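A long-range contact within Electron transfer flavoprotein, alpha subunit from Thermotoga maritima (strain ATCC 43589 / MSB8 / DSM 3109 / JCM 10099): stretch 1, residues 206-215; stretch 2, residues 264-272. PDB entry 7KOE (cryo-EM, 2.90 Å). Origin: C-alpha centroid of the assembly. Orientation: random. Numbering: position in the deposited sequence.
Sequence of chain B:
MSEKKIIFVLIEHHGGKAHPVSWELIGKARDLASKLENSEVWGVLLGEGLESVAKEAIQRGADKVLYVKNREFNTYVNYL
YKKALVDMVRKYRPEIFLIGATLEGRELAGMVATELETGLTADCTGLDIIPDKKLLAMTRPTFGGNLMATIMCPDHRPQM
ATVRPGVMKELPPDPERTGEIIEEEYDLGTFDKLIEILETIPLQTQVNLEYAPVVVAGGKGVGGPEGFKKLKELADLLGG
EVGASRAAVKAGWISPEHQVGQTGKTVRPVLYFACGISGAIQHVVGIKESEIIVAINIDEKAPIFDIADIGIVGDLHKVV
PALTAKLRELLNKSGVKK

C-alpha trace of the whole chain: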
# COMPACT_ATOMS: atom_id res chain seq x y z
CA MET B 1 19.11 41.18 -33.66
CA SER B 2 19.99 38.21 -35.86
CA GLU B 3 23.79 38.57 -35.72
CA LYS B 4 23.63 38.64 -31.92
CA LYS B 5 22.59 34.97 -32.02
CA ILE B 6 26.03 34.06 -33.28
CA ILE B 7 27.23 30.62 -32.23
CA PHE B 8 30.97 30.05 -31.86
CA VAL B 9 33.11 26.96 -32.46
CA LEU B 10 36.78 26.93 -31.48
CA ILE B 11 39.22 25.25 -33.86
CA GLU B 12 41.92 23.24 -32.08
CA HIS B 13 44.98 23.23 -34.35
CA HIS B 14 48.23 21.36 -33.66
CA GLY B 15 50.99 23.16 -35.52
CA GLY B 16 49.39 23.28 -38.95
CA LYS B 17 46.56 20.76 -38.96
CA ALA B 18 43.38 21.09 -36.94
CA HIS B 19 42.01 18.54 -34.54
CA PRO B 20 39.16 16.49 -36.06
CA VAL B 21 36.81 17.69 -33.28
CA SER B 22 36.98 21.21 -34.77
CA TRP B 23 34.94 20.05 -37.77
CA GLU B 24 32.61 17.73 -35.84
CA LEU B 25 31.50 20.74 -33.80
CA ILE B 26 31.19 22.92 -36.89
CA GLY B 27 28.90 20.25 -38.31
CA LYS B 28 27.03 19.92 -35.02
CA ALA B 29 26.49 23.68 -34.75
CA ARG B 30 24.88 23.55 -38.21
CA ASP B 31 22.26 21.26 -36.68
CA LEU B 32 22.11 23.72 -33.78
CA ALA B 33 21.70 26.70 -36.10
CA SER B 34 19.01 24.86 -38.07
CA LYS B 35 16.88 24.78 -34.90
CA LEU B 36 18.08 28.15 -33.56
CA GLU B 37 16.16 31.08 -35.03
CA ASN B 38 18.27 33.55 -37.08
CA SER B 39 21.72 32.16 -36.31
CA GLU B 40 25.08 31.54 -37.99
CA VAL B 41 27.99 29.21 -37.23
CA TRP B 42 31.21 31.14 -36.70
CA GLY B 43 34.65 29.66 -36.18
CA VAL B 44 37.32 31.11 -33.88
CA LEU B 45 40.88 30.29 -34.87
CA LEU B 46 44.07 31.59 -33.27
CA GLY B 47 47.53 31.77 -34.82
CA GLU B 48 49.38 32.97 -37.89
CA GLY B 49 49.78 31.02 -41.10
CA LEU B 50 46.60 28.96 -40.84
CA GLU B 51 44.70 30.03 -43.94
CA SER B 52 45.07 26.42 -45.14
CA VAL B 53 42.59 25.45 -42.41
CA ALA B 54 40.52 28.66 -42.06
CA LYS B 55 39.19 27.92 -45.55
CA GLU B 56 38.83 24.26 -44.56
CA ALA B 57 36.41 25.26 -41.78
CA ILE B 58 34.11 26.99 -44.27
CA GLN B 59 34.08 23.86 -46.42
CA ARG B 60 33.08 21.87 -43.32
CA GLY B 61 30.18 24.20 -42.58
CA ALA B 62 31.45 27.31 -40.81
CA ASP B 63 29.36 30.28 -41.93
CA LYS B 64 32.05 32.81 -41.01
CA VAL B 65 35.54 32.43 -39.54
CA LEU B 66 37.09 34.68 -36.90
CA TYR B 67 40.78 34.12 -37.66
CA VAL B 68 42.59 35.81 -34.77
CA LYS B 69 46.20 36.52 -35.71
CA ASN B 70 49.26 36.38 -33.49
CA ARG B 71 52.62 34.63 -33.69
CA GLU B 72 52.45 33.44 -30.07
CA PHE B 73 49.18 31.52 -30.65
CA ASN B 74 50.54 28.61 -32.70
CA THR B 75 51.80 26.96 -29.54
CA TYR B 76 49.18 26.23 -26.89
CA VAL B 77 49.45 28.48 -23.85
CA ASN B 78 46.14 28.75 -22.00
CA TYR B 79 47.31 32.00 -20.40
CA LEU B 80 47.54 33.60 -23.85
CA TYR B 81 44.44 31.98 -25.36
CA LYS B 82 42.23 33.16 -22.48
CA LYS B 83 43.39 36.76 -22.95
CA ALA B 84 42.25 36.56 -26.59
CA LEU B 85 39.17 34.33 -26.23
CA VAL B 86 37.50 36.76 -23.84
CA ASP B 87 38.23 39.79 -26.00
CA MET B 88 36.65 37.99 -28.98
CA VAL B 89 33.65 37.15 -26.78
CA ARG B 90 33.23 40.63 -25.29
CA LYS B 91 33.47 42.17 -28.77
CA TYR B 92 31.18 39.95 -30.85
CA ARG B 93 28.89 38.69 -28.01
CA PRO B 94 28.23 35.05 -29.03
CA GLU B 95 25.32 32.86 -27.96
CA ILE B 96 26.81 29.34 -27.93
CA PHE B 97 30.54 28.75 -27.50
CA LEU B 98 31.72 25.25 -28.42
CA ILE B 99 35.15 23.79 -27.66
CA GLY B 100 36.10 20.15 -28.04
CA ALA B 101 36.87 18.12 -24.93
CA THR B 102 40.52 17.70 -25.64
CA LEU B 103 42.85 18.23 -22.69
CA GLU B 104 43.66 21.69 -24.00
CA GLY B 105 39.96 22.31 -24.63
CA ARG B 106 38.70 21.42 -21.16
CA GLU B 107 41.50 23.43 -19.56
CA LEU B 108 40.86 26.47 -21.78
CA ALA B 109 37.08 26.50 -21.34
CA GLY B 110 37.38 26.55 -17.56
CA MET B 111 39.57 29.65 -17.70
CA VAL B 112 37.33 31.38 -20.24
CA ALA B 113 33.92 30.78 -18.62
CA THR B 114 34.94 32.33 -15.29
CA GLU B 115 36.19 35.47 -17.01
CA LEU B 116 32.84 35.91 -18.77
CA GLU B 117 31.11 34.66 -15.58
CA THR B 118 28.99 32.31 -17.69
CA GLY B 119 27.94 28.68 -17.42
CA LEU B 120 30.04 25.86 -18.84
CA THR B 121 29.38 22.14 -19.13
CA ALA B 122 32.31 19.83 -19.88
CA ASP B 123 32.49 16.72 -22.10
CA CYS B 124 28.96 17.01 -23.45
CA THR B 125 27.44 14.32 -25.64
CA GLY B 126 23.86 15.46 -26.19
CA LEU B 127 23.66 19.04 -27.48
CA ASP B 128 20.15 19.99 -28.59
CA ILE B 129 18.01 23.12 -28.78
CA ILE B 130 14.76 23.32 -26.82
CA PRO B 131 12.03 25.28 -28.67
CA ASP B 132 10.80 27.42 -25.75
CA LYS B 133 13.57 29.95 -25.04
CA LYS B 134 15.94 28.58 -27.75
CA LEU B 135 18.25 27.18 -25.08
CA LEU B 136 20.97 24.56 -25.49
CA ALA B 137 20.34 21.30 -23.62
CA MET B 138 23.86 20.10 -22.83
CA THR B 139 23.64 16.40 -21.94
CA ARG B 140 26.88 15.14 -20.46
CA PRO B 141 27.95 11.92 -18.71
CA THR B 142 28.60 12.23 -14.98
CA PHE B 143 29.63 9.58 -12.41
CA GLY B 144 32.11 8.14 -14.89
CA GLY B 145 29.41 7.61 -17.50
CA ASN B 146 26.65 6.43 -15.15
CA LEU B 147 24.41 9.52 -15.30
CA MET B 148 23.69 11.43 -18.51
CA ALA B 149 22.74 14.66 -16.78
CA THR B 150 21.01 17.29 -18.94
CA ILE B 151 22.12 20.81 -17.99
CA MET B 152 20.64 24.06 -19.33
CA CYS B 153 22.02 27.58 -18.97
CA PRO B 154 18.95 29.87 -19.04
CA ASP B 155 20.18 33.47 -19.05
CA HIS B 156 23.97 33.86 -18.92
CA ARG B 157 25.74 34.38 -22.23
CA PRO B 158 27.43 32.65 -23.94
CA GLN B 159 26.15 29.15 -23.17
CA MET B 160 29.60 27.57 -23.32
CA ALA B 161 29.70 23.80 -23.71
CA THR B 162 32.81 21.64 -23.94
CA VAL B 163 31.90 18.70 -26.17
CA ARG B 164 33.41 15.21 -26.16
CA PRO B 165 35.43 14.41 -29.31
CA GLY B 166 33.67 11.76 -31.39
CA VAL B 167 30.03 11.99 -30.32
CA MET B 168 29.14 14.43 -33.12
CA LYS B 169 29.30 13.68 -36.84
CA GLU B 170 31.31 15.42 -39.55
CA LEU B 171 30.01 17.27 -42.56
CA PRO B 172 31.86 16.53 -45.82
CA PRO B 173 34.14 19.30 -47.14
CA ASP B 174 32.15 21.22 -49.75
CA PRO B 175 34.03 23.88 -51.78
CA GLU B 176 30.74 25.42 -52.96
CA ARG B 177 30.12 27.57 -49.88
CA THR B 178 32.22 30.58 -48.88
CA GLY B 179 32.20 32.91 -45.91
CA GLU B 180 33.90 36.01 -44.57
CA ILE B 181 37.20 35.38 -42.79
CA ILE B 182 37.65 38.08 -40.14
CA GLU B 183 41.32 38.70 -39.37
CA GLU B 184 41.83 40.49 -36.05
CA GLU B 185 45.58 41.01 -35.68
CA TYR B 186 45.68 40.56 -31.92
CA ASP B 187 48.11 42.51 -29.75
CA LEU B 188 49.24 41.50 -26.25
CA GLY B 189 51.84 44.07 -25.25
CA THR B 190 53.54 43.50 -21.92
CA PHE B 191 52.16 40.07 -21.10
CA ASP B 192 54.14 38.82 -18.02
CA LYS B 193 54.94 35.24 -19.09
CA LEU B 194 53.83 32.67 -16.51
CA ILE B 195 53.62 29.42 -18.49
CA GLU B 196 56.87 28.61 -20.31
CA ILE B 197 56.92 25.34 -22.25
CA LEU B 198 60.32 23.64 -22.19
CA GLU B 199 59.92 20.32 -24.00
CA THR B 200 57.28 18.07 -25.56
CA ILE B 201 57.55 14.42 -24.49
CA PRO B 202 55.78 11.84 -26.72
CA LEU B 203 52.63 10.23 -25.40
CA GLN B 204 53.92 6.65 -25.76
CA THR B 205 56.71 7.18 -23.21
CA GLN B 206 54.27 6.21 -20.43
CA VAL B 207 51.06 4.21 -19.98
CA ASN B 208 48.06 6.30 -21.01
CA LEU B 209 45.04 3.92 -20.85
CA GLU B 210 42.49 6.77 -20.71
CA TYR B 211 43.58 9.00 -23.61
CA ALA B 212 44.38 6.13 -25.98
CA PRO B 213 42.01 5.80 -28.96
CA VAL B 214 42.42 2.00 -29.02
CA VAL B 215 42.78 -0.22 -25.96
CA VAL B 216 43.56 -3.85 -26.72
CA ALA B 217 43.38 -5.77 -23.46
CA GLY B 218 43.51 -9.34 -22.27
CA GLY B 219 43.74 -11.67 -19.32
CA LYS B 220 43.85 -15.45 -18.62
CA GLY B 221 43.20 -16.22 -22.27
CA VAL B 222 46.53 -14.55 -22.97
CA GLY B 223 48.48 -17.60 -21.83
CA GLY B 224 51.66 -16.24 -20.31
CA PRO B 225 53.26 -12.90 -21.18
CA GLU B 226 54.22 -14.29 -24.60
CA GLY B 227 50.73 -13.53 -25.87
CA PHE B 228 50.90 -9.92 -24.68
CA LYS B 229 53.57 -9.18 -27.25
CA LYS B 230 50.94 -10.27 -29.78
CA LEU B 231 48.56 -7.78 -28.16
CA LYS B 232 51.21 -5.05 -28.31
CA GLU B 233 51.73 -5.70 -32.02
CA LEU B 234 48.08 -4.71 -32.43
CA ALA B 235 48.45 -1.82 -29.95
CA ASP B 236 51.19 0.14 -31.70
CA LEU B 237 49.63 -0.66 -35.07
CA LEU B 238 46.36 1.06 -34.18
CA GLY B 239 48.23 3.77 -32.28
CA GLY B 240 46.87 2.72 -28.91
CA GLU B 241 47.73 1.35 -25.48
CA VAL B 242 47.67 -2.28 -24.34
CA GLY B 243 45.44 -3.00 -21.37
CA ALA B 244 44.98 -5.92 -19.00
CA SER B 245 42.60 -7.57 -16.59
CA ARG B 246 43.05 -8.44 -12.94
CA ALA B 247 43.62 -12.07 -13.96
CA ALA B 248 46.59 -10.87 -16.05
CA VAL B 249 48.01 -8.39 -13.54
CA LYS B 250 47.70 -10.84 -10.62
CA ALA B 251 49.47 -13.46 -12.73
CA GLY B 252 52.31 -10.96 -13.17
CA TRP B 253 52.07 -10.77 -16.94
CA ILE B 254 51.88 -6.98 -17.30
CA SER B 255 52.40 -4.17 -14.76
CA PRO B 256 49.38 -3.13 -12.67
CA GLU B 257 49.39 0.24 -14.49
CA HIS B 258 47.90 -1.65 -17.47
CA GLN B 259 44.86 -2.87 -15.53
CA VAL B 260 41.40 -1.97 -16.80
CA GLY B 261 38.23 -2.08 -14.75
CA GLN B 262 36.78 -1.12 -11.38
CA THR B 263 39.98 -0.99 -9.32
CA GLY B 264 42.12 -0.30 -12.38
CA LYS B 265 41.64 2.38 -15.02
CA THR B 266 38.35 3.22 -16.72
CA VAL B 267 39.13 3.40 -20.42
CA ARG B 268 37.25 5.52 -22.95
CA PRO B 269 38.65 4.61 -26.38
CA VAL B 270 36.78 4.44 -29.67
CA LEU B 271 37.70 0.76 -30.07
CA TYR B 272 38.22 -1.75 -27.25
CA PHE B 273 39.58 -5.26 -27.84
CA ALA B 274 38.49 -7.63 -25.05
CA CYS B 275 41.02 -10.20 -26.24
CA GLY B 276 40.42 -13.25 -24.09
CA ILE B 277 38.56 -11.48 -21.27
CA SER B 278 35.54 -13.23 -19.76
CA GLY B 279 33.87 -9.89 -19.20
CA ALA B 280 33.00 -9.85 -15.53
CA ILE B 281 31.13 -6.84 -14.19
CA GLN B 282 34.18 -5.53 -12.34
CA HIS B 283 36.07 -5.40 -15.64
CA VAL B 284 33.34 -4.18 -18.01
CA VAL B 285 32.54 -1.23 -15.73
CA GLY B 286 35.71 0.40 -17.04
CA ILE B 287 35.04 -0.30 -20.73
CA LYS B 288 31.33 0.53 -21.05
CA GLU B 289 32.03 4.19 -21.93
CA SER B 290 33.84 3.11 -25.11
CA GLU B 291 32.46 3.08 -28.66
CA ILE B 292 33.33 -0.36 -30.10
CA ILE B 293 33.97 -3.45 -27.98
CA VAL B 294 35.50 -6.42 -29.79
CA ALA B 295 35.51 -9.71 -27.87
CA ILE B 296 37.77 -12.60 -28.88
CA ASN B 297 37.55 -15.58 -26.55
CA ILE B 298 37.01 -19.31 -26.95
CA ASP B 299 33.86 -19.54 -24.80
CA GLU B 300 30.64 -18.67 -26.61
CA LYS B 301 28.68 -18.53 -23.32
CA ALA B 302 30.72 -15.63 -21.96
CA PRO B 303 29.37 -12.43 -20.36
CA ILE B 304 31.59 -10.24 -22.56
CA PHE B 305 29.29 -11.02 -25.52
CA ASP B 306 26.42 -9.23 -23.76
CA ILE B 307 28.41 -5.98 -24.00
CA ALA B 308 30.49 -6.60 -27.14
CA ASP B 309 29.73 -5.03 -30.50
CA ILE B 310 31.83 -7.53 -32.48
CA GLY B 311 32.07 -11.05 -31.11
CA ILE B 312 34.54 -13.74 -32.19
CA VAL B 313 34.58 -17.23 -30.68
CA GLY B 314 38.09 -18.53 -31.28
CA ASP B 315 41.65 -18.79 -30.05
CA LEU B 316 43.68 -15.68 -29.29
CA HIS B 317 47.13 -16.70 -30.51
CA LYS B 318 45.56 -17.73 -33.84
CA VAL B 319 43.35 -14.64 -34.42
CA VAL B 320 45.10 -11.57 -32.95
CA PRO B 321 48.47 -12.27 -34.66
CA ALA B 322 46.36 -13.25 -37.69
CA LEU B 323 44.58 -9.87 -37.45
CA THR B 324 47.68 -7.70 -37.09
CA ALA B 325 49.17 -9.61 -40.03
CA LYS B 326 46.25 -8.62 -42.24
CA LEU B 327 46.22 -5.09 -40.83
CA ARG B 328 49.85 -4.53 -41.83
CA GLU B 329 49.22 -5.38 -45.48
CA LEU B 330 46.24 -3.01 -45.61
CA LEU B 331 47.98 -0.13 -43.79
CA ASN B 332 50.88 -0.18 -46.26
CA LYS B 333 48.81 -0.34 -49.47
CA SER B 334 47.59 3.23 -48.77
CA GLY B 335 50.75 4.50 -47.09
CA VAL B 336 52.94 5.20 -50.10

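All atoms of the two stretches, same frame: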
# COMPACT_ATOMS: atom_id res chain seq x y z
N GLN B 206 54.88 6.74 -21.64
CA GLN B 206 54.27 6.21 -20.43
C GLN B 206 53.08 5.34 -20.78
O GLN B 206 52.87 5.01 -21.95
CB GLN B 206 53.85 7.34 -19.49
CG GLN B 206 54.99 8.13 -18.91
CD GLN B 206 54.52 9.33 -18.12
OE1 GLN B 206 53.62 9.23 -17.29
NE2 GLN B 206 55.12 10.48 -18.39
N VAL B 207 52.30 4.96 -19.78
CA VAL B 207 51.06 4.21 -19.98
C VAL B 207 49.91 5.21 -19.91
O VAL B 207 49.73 5.88 -18.89
CB VAL B 207 50.89 3.11 -18.92
CG1 VAL B 207 49.57 2.38 -19.13
CG2 VAL B 207 52.07 2.16 -18.94
N ASN B 208 49.15 5.32 -20.99
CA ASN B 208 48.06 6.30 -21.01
C ASN B 208 46.77 5.70 -20.48
O ASN B 208 46.30 6.07 -19.40
CB ASN B 208 47.87 6.84 -22.43
CG ASN B 208 49.17 7.27 -23.06
OD1 ASN B 208 49.94 8.01 -22.47
ND2 ASN B 208 49.42 6.80 -24.28
N LEU B 209 46.20 4.74 -21.22
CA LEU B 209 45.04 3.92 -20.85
C LEU B 209 43.77 4.71 -20.49
O LEU B 209 42.80 4.12 -20.04
CB LEU B 209 45.40 2.95 -19.72
CG LEU B 209 44.80 1.55 -19.80
CD1 LEU B 209 45.19 0.86 -21.08
CD2 LEU B 209 45.26 0.75 -18.62
N GLU B 210 43.75 6.03 -20.67
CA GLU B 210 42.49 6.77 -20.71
C GLU B 210 42.40 7.69 -21.90
O GLU B 210 41.29 8.05 -22.30
CB GLU B 210 42.29 7.62 -19.45
CG GLU B 210 42.11 6.88 -18.14
CD GLU B 210 43.38 6.80 -17.34
OE1 GLU B 210 44.39 7.40 -17.76
OE2 GLU B 210 43.37 6.15 -16.27
N TYR B 211 43.53 8.10 -22.47
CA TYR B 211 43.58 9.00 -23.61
C TYR B 211 44.14 8.29 -24.83
O TYR B 211 44.68 8.93 -25.74
CB TYR B 211 44.41 10.23 -23.26
CG TYR B 211 44.06 10.81 -21.90
CD1 TYR B 211 42.98 11.66 -21.75
CD2 TYR B 211 44.80 10.48 -20.77
CE1 TYR B 211 42.65 12.18 -20.52
CE2 TYR B 211 44.47 10.99 -19.54
CZ TYR B 211 43.40 11.84 -19.42
OH TYR B 211 43.08 12.35 -18.18
N ALA B 212 44.04 6.97 -24.85
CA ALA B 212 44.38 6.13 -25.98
C ALA B 212 43.14 5.87 -26.82
O ALA B 212 42.09 5.52 -26.26
CB ALA B 212 44.97 4.81 -25.52
N PRO B 213 43.20 6.04 -28.14
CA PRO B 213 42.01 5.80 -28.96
C PRO B 213 41.69 4.33 -29.15
O PRO B 213 40.56 4.01 -29.53
CB PRO B 213 42.37 6.46 -30.30
CG PRO B 213 43.61 7.27 -30.04
CD PRO B 213 44.32 6.57 -28.93
N VAL B 214 42.64 3.44 -28.91
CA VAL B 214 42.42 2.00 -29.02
C VAL B 214 43.05 1.35 -27.79
O VAL B 214 44.22 1.60 -27.49
CB VAL B 214 43.03 1.42 -30.32
CG1 VAL B 214 43.16 -0.09 -30.24
CG2 VAL B 214 42.18 1.80 -31.51
N VAL B 215 42.27 0.56 -27.07
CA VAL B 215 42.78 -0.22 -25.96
C VAL B 215 42.54 -1.68 -26.29
O VAL B 215 41.39 -2.13 -26.35
CB VAL B 215 42.11 0.16 -24.63
CG1 VAL B 215 42.56 -0.78 -23.53
CG2 VAL B 215 42.46 1.59 -24.27
N GLY B 264 41.03 -0.61 -11.48
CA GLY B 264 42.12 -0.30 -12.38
C GLY B 264 41.91 1.07 -12.99
O GLY B 264 41.76 2.06 -12.27
N LYS B 265 41.88 1.14 -14.31
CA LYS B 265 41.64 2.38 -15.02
C LYS B 265 40.42 2.22 -15.91
O LYS B 265 40.28 1.21 -16.60
CB LYS B 265 42.86 2.79 -15.85
CG LYS B 265 44.05 3.18 -15.00
CD LYS B 265 45.33 3.20 -15.81
CE LYS B 265 46.52 3.58 -14.94
NZ LYS B 265 47.79 3.60 -15.72
N THR B 266 39.54 3.21 -15.88
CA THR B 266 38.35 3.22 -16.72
C THR B 266 38.73 3.80 -18.07
O THR B 266 39.04 4.99 -18.17
CB THR B 266 37.22 4.01 -16.06
OG1 THR B 266 36.78 3.31 -14.89
CG2 THR B 266 36.05 4.16 -17.01
N VAL B 267 38.73 2.97 -19.09
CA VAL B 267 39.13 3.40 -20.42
C VAL B 267 37.94 4.06 -21.11
O VAL B 267 36.77 3.76 -20.83
CB VAL B 267 39.69 2.22 -21.24
CG1 VAL B 267 40.84 1.59 -20.51
CG2 VAL B 267 38.63 1.17 -21.49
N ARG B 268 38.24 4.99 -22.01
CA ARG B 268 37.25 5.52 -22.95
C ARG B 268 37.90 5.64 -24.33
O ARG B 268 38.19 6.75 -24.79
CB ARG B 268 36.70 6.86 -22.47
CG ARG B 268 35.40 7.27 -23.11
CD ARG B 268 35.35 8.77 -23.32
NE ARG B 268 35.88 9.49 -22.17
CZ ARG B 268 36.32 10.74 -22.20
NH1 ARG B 268 36.30 11.42 -23.34
NH2 ARG B 268 36.79 11.31 -21.10
N PRO B 269 38.15 4.51 -25.01
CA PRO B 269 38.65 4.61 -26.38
C PRO B 269 37.51 4.64 -27.37
O PRO B 269 36.34 4.67 -26.97
CB PRO B 269 39.48 3.33 -26.52
CG PRO B 269 38.71 2.35 -25.75
CD PRO B 269 38.06 3.10 -24.61
N VAL B 270 37.81 4.65 -28.67
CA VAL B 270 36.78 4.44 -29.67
C VAL B 270 36.72 2.99 -30.11
O VAL B 270 35.82 2.62 -30.88
CB VAL B 270 36.98 5.35 -30.89
CG1 VAL B 270 37.01 6.81 -30.46
CG2 VAL B 270 38.23 4.98 -31.65
N LEU B 271 37.63 2.15 -29.63
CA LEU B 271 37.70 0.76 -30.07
C LEU B 271 38.41 -0.03 -28.99
O LEU B 271 39.61 0.17 -28.76
CB LEU B 271 38.44 0.66 -31.40
CG LEU B 271 38.77 -0.72 -31.95
CD1 LEU B 271 37.52 -1.57 -32.08
CD2 LEU B 271 39.46 -0.58 -33.29
N TYR B 272 37.68 -0.92 -28.32
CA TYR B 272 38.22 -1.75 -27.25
C TYR B 272 38.27 -3.19 -27.72
O TYR B 272 37.29 -3.70 -28.28
CB TYR B 272 37.38 -1.62 -25.98
CG TYR B 272 37.92 -2.39 -24.80
CD1 TYR B 272 38.93 -1.88 -24.01
CD2 TYR B 272 37.41 -3.65 -24.48
CE1 TYR B 272 39.43 -2.58 -22.94
CE2 TYR B 272 37.91 -4.36 -23.42
CZ TYR B 272 38.91 -3.83 -22.66
OH TYR B 272 39.39 -4.54 -21.59

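How does the loop at the start of stretch 1 meet stretch 2? Val207 and Leu209 both direct their CA-to-CB bonds toward it. Val207 meets the amine end of Lys265, its CG1 4.0 Å from Lys265 NZ, an amine that is hydrogen-bonded elsewhere in the structure. Leu209 meets the methylenes of the lysine, with Leu209 CD2 3.7 Å from Lys265 CD. Leu209 CG lies 4.0 Å from Val267 CG1, so its side chain touches two residues of the partner.

Does Glu210 pair with Lys265 by charge? It does not: the close approach is Glu210 OE2 to Lys265 CG, 3.3 Å, so the carboxylate lies along the methylenes of the lysine, while the extended t, t, t run from chi2 to chi4 carries NZ farther off. Glu210 CG packs 3.6 Å from Thr266 O, which adds to a large buried area without a polar bond.

What brings the two backbones together? Pro269 points its CA-to-CB bond toward stretch 1, and its CB sits 3.4 Å from Ala212 O and 3.3 Å from Pro213 O. Pro213 O then accepts a hydrogen bond from Val270 N at 3.0 Å and a weak, more bent one from Leu271 N at 3.5 Å. One carbonyl thus faces two successive amides as the chains come into parallel register.

How is the contact completed at Val214 and Val215? Val214 CA approaches Leu271 O at 3.4 Å in a CA-H...O contact, and Val214 CG2 rests 3.9 Å from Leu271 CB. Val215 N donates to the same oxygen, Leu271 O, at 3.2 Å. Val215 pairs with Tyr272 in a parallel bridge, their side chains on the same sheet face; Val215 CG1 is 3.7 Å from Tyr272 CE1. Val215 CG2 is 4.1 Å from Pro269 CG, and both methyls lie near Val267, CG1 of that residue being 4.1 Å from Val215 CG2 and 4.2 Å from Val215 CG1, filling an apolar patch.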